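Local coordinates for probable transcriptional regulator, TetR family protein (PDB 3BJB) that probably binds cis-regulatory DNA through a helix-turn-helix domain and acts as a TetR-family transcription factor, at residues I32-T36 and R113-A119; L40-M45 and S65-F70. All coordinates share one frame; numbering follows the deposited sequence.

Contact 1: residues I32-T36 and R113-A119; sequences IELAT and RPALSTA
Leu116 reaches across to helix 22-37 and sets its two methyl branches on different partners. CD1 meets the CB of Ala35 at 3.7 Å. CD2 meets CG2 of Ile32 at 3.9 Å, the two side chains passing at a slant. The side chain is put there by its first torsion, with CG opposite the backbone N (chi1 176°). The CB of Leu116 also lies beside OG1 of Thr36.

Ala35 points at helix 114-126, and its CB touches the CB of Ala119 as well, at 4.1 Å. With only a methyl group at this point, the backbones come close: the CA atoms of Ala35 and Leu116 are 4.8 Å apart. The CB of Ala115 lies 3.6 Å from the carbonyl O of Ala35. The axes of the short helical segments 32-36 and 114-119 approach to 8.0 Å, at 111° between their N-to-C directions.

Arg113, at the N-cap position of helix 114-126, bends at chi2 and chi3 and folds its guanidinium back over Leu116. CD2 of Leu116 sits over the centre of one face. NH2 of the same group comes within 3.6 Å of Ile32 CG2, obliquely. A weak hydrogen bond ties Arg113 NH1 to Gln77 on helix 66-86, which also touches Ile32.

Thr36 turns its hydroxyl back to its own helix. OG1 donates to Ile32 O at 3.0 Å, from above the carbonyl plane. The packing joins the end of the first helix of the DNA-binding domain to the C-terminal domain. The two segments meet mainly through apolar contacts, with the Arg113 guanidinium packed against them, so the way the helices sit together probably depends on shape and close fit more than on polar pairing.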
ATOM      1  N   ILE B  32      -0.656  20.717  -3.386  1.00 57.70           N
ATOM      2  CA  ILE B  32       0.692  20.227  -3.718  1.00 58.59           C
ATOM      3  C   ILE B  32       1.834  20.875  -2.898  1.00 60.31           C
ATOM      4  O   ILE B  32       2.672  20.146  -2.339  1.00 61.56           O
ATOM      5  CB  ILE B  32       0.977  20.291  -5.247  1.00 58.72           C
ATOM      6  CG1 ILE B  32       0.130  19.255  -5.985  1.00 57.66           C
ATOM      7  CG2 ILE B  32       2.477  20.071  -5.556  1.00 58.06           C
ATOM      8  CD1 ILE B  32      -0.158  19.634  -7.409  1.00 59.07           C
ATOM      9  N   GLU B  33       1.854  22.205  -2.808  1.00 60.52           N
ATOM     10  CA  GLU B  33       2.820  22.934  -1.968  1.00 62.28           C
ATOM     11  C   GLU B  33       2.743  22.591  -0.487  1.00 62.94           C
ATOM     12  O   GLU B  33       3.769  22.500   0.196  1.00 63.85           O
ATOM     13  CB  GLU B  33       2.615  24.450  -2.031  1.00 63.27           C
ATOM     14  CG  GLU B  33       1.960  24.989  -3.265  1.00 64.31           C
ATOM     15  CD  GLU B  33       2.365  26.419  -3.496  1.00 65.94           C
ATOM     16  OE1 GLU B  33       1.690  27.332  -2.949  1.00 67.14           O
ATOM     17  OE2 GLU B  33       3.384  26.627  -4.191  1.00 65.93           O
ATOM     18  N   LEU B  34       1.535  22.437   0.035  1.00 62.36           N
ATOM     19  CA  LEU B  34       1.433  22.119   1.453  1.00 62.55           C
ATOM     20  C   LEU B  34       1.893  20.704   1.758  1.00 62.66           C
ATOM     21  O   LEU B  34       2.618  20.475   2.728  1.00 63.12           O
ATOM     22  CB  LEU B  34       0.053  22.444   2.002  1.00 61.76           C
ATOM     23  CG  LEU B  34       0.056  23.956   2.275  1.00 61.99           C
ATOM     24  CD1 LEU B  34      -1.068  24.756   1.549  1.00 61.57           C
ATOM     25  CD2 LEU B  34       0.086  24.198   3.773  1.00 62.02           C
ATOM     26  N   ALA B  35       1.521  19.763   0.901  1.00 63.32           N
ATOM     27  CA  ALA B  35       1.958  18.397   1.079  1.00 63.89           C
ATOM     28  C   ALA B  35       3.438  18.324   0.796  1.00 64.91           C
ATOM     29  O   ALA B  35       4.090  17.407   1.273  1.00 64.18           O
ATOM     30  CB  ALA B  35       1.195  17.465   0.179  1.00 64.72           C
ATOM     31  N   THR B  36       3.971  19.290   0.030  1.00 66.49           N
ATOM     32  CA  THR B  36       5.416  19.352  -0.218  1.00 68.11           C
ATOM     33  C   THR B  36       6.167  19.871   1.009  1.00 69.79           C
ATOM     34  O   THR B  36       7.312  19.473   1.253  1.00 72.10           O
ATOM     35  CB  THR B  36       5.806  20.126  -1.515  1.00 68.16           C
ATOM     36  OG1 THR B  36       5.497  19.319  -2.658  1.00 67.64           O
ATOM     37  CG2 THR B  36       7.301  20.452  -1.562  1.00 67.28           C
ATOM     38  N   ARG B 113       9.806  13.754  -4.742  1.00 67.61           N
ATOM     39  CA  ARG B 113       9.103  14.529  -3.721  1.00 66.27           C
ATOM     40  C   ARG B 113       8.416  13.529  -2.822  1.00 65.11           C
ATOM     41  O   ARG B 113       7.245  13.175  -3.062  1.00 64.26           O
ATOM     42  CB  ARG B 113       8.086  15.502  -4.317  1.00 67.83           C
ATOM     43  CG  ARG B 113       8.677  16.432  -5.372  1.00 70.03           C
ATOM     44  CD  ARG B 113       7.808  16.406  -6.615  1.00 71.23           C
ATOM     45  NE  ARG B 113       6.947  17.581  -6.686  1.00 72.11           N
ATOM     46  CZ  ARG B 113       5.907  17.692  -7.502  1.00 72.75           C
ATOM     47  NH1 ARG B 113       5.574  16.677  -8.304  1.00 72.50           N
ATOM     48  NH2 ARG B 113       5.188  18.812  -7.499  1.00 72.77           N
ATOM     49  N   PRO B 114       9.151  13.056  -1.785  1.00 63.55           N
ATOM     50  CA  PRO B 114       8.677  11.954  -0.979  1.00 62.11           C
ATOM     51  C   PRO B 114       7.485  12.428  -0.220  1.00 61.39           C
ATOM     52  O   PRO B 114       6.461  11.722  -0.142  1.00 63.04           O
ATOM     53  CB  PRO B 114       9.850  11.675  -0.017  1.00 62.91           C
ATOM     54  CG  PRO B 114      11.046  12.345  -0.659  1.00 64.07           C
ATOM     55  CD  PRO B 114      10.463  13.545  -1.315  1.00 63.57           C
ATOM     56  N   ALA B 115       7.580  13.636   0.307  1.00 60.14           N
ATOM     57  CA  ALA B 115       6.573  14.096   1.226  1.00 59.43           C
ATOM     58  C   ALA B 115       5.206  14.159   0.512  1.00 58.64           C
ATOM     59  O   ALA B 115       4.244  13.535   0.962  1.00 59.02           O
ATOM     60  CB  ALA B 115       6.999  15.432   1.879  1.00 61.39           C
ATOM     61  N   LEU B 116       5.158  14.829  -0.640  1.00 57.41           N
ATOM     62  CA  LEU B 116       3.960  14.849  -1.522  1.00 55.54           C
ATOM     63  C   LEU B 116       3.461  13.481  -1.965  1.00 53.19           C
ATOM     64  O   LEU B 116       2.280  13.197  -1.910  1.00 52.68           O
ATOM     65  CB  LEU B 116       4.254  15.657  -2.779  1.00 55.04           C
ATOM     66  CG  LEU B 116       3.178  15.713  -3.860  1.00 56.27           C
ATOM     67  CD1 LEU B 116       1.910  16.390  -3.335  1.00 54.86           C
ATOM     68  CD2 LEU B 116       3.752  16.461  -5.098  1.00 56.37           C
ATOM     69  N   SER B 117       4.369  12.656  -2.444  1.00 52.71           N
ATOM     70  CA  SER B 117       4.040  11.279  -2.820  1.00 52.99           C
ATOM     71  C   SER B 117       3.425  10.441  -1.709  1.00 54.64           C
ATOM     72  O   SER B 117       2.415   9.763  -1.911  1.00 54.73           O
ATOM     73  CB  SER B 117       5.292  10.604  -3.363  1.00 52.82           C
ATOM     74  OG  SER B 117       5.647  11.289  -4.567  1.00 53.00           O
ATOM     75  N   THR B 118       4.015  10.516  -0.526  1.00 55.10           N
ATOM     76  CA  THR B 118       3.453   9.895   0.631  1.00 56.50           C
ATOM     77  C   THR B 118       2.024  10.352   0.861  1.00 58.97           C
ATOM     78  O   THR B 118       1.135   9.508   1.077  1.00 63.35           O
ATOM     79  CB  THR B 118       4.311  10.251   1.812  1.00 58.35           C
ATOM     80  OG1 THR B 118       5.660   9.859   1.523  1.00 59.59           O
ATOM     81  CG2 THR B 118       3.830   9.615   3.055  1.00 57.39           C
ATOM     82  N   ALA B 119       1.736  11.647   0.801  1.00 57.95           N
ATOM     83  CA  ALA B 119       0.340  12.047   0.964  1.00 58.57           C
ATOM     84  C   ALA B 119      -0.604  11.504  -0.125  1.00 60.89           C
ATOM     85  O   ALA B 119      -1.791  11.280   0.146  1.00 61.02           O
ATOM     86  CB  ALA B 119       0.223  13.546   1.053  1.00 59.95           C
TER

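Contact 2: residues L40-M45 and S65-F70; sequences LARVQM and SKTHLF. With SO4 (sulfate ion), chain L.
Lys66 stretches from the start of helix 66-86 to the turn leading into the predicted helix-turn-helix motif of this TetR-type domain. Two backbone carbonyls receive its ammonium. NZ donates to Val43 O at 2.8 Å, in the carbonyl plane, and makes a weak bond to Leu40 O at 3.3 Å. Without the long amine, as with an alanine here, the Val43 carbonyl is likely to lose its donor and the turn a tie to the helix.

Apolar contacts flank this link. Leu40 and Lys66 run antiparallel past one another, with Leu40 CD2 3.4 Å from Lys66 CE. The same CD2 lies 3.8 Å from Phe70 CE2. Val43 CG1 meets the rim of the Phe70 ring in its plane, 3.9 Å from CZ. Met45 is modelled as selenomethionine. Its bend at chi2 brings SE to 3.8 Å from Lys66 CA, and the bend at chi3 turns CE toward the Ser65 carbonyl carbon. Ile56, Leu59 and Tyr60 of helix 56-62 also touch Met45.

Polar groups gather at the helix start. Ser65, the N-cap residue, shares a hydrogen bond with His68 ND1 through OG. A sulfate ion, probably carried over from crystallisation, accepts a hydrogen bond from Thr67 N to its O2 at 3.3 Å, with an N-H...O angle of 155°.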
ATOM      1  N   LEU B  40       1.140  14.759   5.722  1.00 65.84           N
ATOM      2  CA  LEU B  40      -0.310  14.829   5.458  1.00 64.68           C
ATOM      3  C   LEU B  40      -1.041  15.305   6.719  1.00 64.31           C
ATOM      4  O   LEU B  40      -1.851  16.217   6.659  1.00 64.08           O
ATOM      5  CB  LEU B  40      -0.841  13.448   5.040  1.00 65.02           C
ATOM      6  CG  LEU B  40      -1.900  13.117   3.972  1.00 62.53           C
ATOM      7  CD1 LEU B  40      -2.534  11.793   4.292  1.00 62.01           C
ATOM      8  CD2 LEU B  40      -2.945  14.142   3.787  1.00 61.69           C
ATOM      9  N   ALA B  41      -0.726  14.698   7.862  1.00 64.24           N
ATOM     10  CA  ALA B  41      -1.340  15.034   9.155  1.00 64.30           C
ATOM     11  C   ALA B  41      -1.290  16.523   9.494  1.00 65.18           C
ATOM     12  O   ALA B  41      -2.142  17.040  10.210  1.00 64.15           O
ATOM     13  CB  ALA B  41      -0.680  14.213  10.276  1.00 66.22           C
ATOM     14  N   ARG B  42      -0.306  17.217   8.939  1.00 66.09           N
ATOM     15  CA  ARG B  42      -0.134  18.618   9.180  1.00 66.77           C
ATOM     16  C   ARG B  42      -0.672  19.478   8.036  1.00 65.61           C
ATOM     17  O   ARG B  42      -0.394  20.671   7.977  1.00 65.42           O
ATOM     18  CB  ARG B  42       1.347  18.872   9.430  1.00 67.91           C
ATOM     19  CG  ARG B  42       1.822  18.330  10.789  1.00 70.66           C
ATOM     20  CD  ARG B  42       3.319  18.530  11.028  1.00 71.89           C
ATOM     21  NE  ARG B  42       3.653  19.957  11.129  1.00 75.65           N
ATOM     22  CZ  ARG B  42       4.081  20.562  12.236  1.00 75.85           C
ATOM     23  NH1 ARG B  42       4.265  19.869  13.360  1.00 76.44           N
ATOM     24  NH2 ARG B  42       4.345  21.860  12.202  1.00 76.60           N
ATOM     25  N   VAL B  43      -1.447  18.877   7.130  1.00 65.28           N
ATOM     26  CA  VAL B  43      -2.028  19.632   6.011  1.00 63.98           C
ATOM     27  C   VAL B  43      -3.502  19.895   6.264  1.00 64.61           C
ATOM     28  O   VAL B  43      -4.308  18.974   6.310  1.00 62.93           O
ATOM     29  CB  VAL B  43      -1.852  18.930   4.656  1.00 62.76           C
ATOM     30  CG1 VAL B  43      -2.483  19.749   3.558  1.00 62.45           C
ATOM     31  CG2 VAL B  43      -0.370  18.705   4.360  1.00 62.05           C
ATOM     32  N   GLN B  44      -3.863  21.160   6.409  1.00 65.96           N
ATOM     33  CA  GLN B  44      -5.220  21.456   6.790  1.00 68.36           C
ATOM     34  C   GLN B  44      -6.007  22.174   5.744  1.00 69.14           C
ATOM     35  O   GLN B  44      -5.503  23.053   5.048  1.00 70.08           O
ATOM     36  CB  GLN B  44      -5.261  22.209   8.100  1.00 70.38           C
ATOM     37  CG  GLN B  44      -4.962  21.312   9.301  1.00 72.58           C
ATOM     38  CD  GLN B  44      -4.101  22.036  10.308  1.00 73.83           C
ATOM     39  OE1 GLN B  44      -3.713  21.472  11.330  1.00 75.02           O
ATOM     40  NE2 GLN B  44      -3.787  23.299  10.017  1.00 73.65           N
HETATM   41  N   MSE B  45      -7.270  21.788   5.650  1.00 69.55           N
HETATM   42  CA  MSE B  45      -8.143  22.280   4.613  1.00 69.65           C
HETATM   43  C   MSE B  45      -8.206  23.796   4.596  1.00 69.12           C
HETATM   44  O   MSE B  45      -8.256  24.402   3.525  1.00 68.98           O
HETATM   45  CB  MSE B  45      -9.515  21.647   4.773  1.00 70.95           C
HETATM   46  CG  MSE B  45      -9.475  20.146   4.550  1.00 72.76           C
HETATM   47 SE   MSE B  45      -9.042  19.702   2.670  1.00 76.16          SE
HETATM   48  CE  MSE B  45     -10.825  19.907   1.889  1.00 74.11           C
ATOM     49  N   SER B  65     -13.550  15.934   1.633  1.00 62.18           N
ATOM     50  CA  SER B  65     -12.524  15.869   2.656  1.00 61.13           C
ATOM     51  C   SER B  65     -11.138  15.911   2.064  1.00 61.71           C
ATOM     52  O   SER B  65     -10.953  15.929   0.844  1.00 61.24           O
ATOM     53  CB  SER B  65     -12.687  14.657   3.596  1.00 61.07           C
ATOM     54  OG  SER B  65     -12.521  13.430   2.922  1.00 60.73           O
ATOM     55  N   LYS B  66     -10.155  15.893   2.955  1.00 61.57           N
ATOM     56  CA  LYS B  66      -8.777  15.928   2.553  1.00 61.10           C
ATOM     57  C   LYS B  66      -8.399  14.755   1.660  1.00 61.86           C
ATOM     58  O   LYS B  66      -7.686  14.955   0.681  1.00 62.34           O
ATOM     59  CB  LYS B  66      -7.894  15.980   3.785  1.00 60.06           C
ATOM     60  CG  LYS B  66      -6.525  16.421   3.456  1.00 60.34           C
ATOM     61  CD  LYS B  66      -5.848  16.945   4.666  1.00 61.78           C
ATOM     62  CE  LYS B  66      -5.357  15.828   5.571  1.00 60.81           C
ATOM     63  NZ  LYS B  66      -5.142  16.403   6.917  1.00 61.94           N
ATOM     64  N   THR B  67      -8.857  13.545   2.004  1.00 62.46           N
ATOM     65  CA  THR B  67      -8.535  12.360   1.218  1.00 63.97           C
ATOM     66  C   THR B  67      -9.118  12.503  -0.202  1.00 63.51           C
ATOM     67  O   THR B  67      -8.506  12.038  -1.177  1.00 63.08           O
ATOM     68  CB  THR B  67      -8.936  10.998   1.898  1.00 64.93           C
ATOM     69  OG1 THR B  67     -10.295  11.047   2.262  1.00 67.80           O
ATOM     70  CG2 THR B  67      -8.148  10.714   3.182  1.00 63.92           C
ATOM     71  N   HIS B  68     -10.248  13.202  -0.326  1.00 62.11           N
ATOM     72  CA  HIS B  68     -10.792  13.529  -1.658  1.00 61.87           C
ATOM     73  C   HIS B  68      -9.809  14.387  -2.435  1.00 60.13           C
ATOM     74  O   HIS B  68      -9.528  14.130  -3.608  1.00 61.40           O
ATOM     75  CB  HIS B  68     -12.110  14.332  -1.588  1.00 63.55           C
ATOM     76  CG  HIS B  68     -13.325  13.526  -1.246  1.00 64.31           C
ATOM     77  ND1 HIS B  68     -13.631  13.150   0.047  1.00 64.40           N
ATOM     78  CD2 HIS B  68     -14.347  13.086  -2.023  1.00 64.65           C
ATOM     79  CE1 HIS B  68     -14.775  12.484   0.047  1.00 64.64           C
ATOM     80  NE2 HIS B  68     -15.231  12.433  -1.194  1.00 64.78           N
ATOM     81  N   LEU B  69      -9.329  15.442  -1.787  1.00 56.79           N
ATOM     82  CA  LEU B  69      -8.455  16.394  -2.434  1.00 53.70           C
ATOM     83  C   LEU B  69      -7.189  15.710  -2.931  1.00 53.86           C
ATOM     84  O   LEU B  69      -6.856  15.815  -4.117  1.00 53.53           O
ATOM     85  CB  LEU B  69      -8.151  17.555  -1.509  1.00 51.07           C
ATOM     86  CG  LEU B  69      -7.038  18.502  -1.897  1.00 50.52           C
ATOM     87  CD1 LEU B  69      -7.468  19.386  -3.087  1.00 50.62           C
ATOM     88  CD2 LEU B  69      -6.712  19.336  -0.657  1.00 49.90           C
ATOM     89  N   PHE B  70      -6.508  14.964  -2.055  1.00 53.23           N
ATOM     90  CA  PHE B  70      -5.284  14.285  -2.485  1.00 52.51           C
ATOM     91  C   PHE B  70      -5.433  13.130  -3.486  1.00 52.03           C
ATOM     92  O   PHE B  70      -4.490  12.782  -4.187  1.00 51.48           O
ATOM     93  CB  PHE B  70      -4.434  13.929  -1.292  1.00 53.27           C
ATOM     94  CG  PHE B  70      -3.837  15.101  -0.678  1.00 53.01           C
ATOM     95  CD1 PHE B  70      -2.793  15.753  -1.301  1.00 52.09           C
ATOM     96  CD2 PHE B  70      -4.343  15.603   0.522  1.00 54.02           C
ATOM     97  CE1 PHE B  70      -2.230  16.901  -0.725  1.00 52.93           C
ATOM     98  CE2 PHE B  70      -3.782  16.741   1.104  1.00 53.33           C
ATOM     99  CZ  PHE B  70      -2.736  17.391   0.471  1.00 53.23           C
TER
HETATM  100  S   SO4 L 311      -9.208  12.943   6.357  0.70 90.49           S
HETATM  101  O1  SO4 L 311      -8.216  11.865   6.397  0.70 90.13           O
HETATM  102  O2  SO4 L 311      -9.882  12.909   5.054  0.70 89.57           O
HETATM  103  O3  SO4 L 311     -10.183  12.761   7.442  0.70 90.21           O
HETATM  104  O4  SO4 L 311      -8.528  14.225   6.560  0.70 89.97           O

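From the N terminus, the chain enters contact 1 on helix 22-37 and then passes through 40-45, the first side of contact 2. Helices 45-51 and 56-62 follow before 65-70 closes contact 2, a short loop within the DNA-binding domain. Helix 66-86 and helix 95-111 lead on to 113-119, which closes contact 1. Contact 2 therefore lies wholly within the longer loop of contact 1. Their centres are about 11 Å apart, and they touch directly. Ala35 CB packs on Phe70 CE1 and Ala119 CB on Leu40 CG. Contact 2 binds the DNA-binding domain to itself; contact 1 joins it to the C-terminal domain.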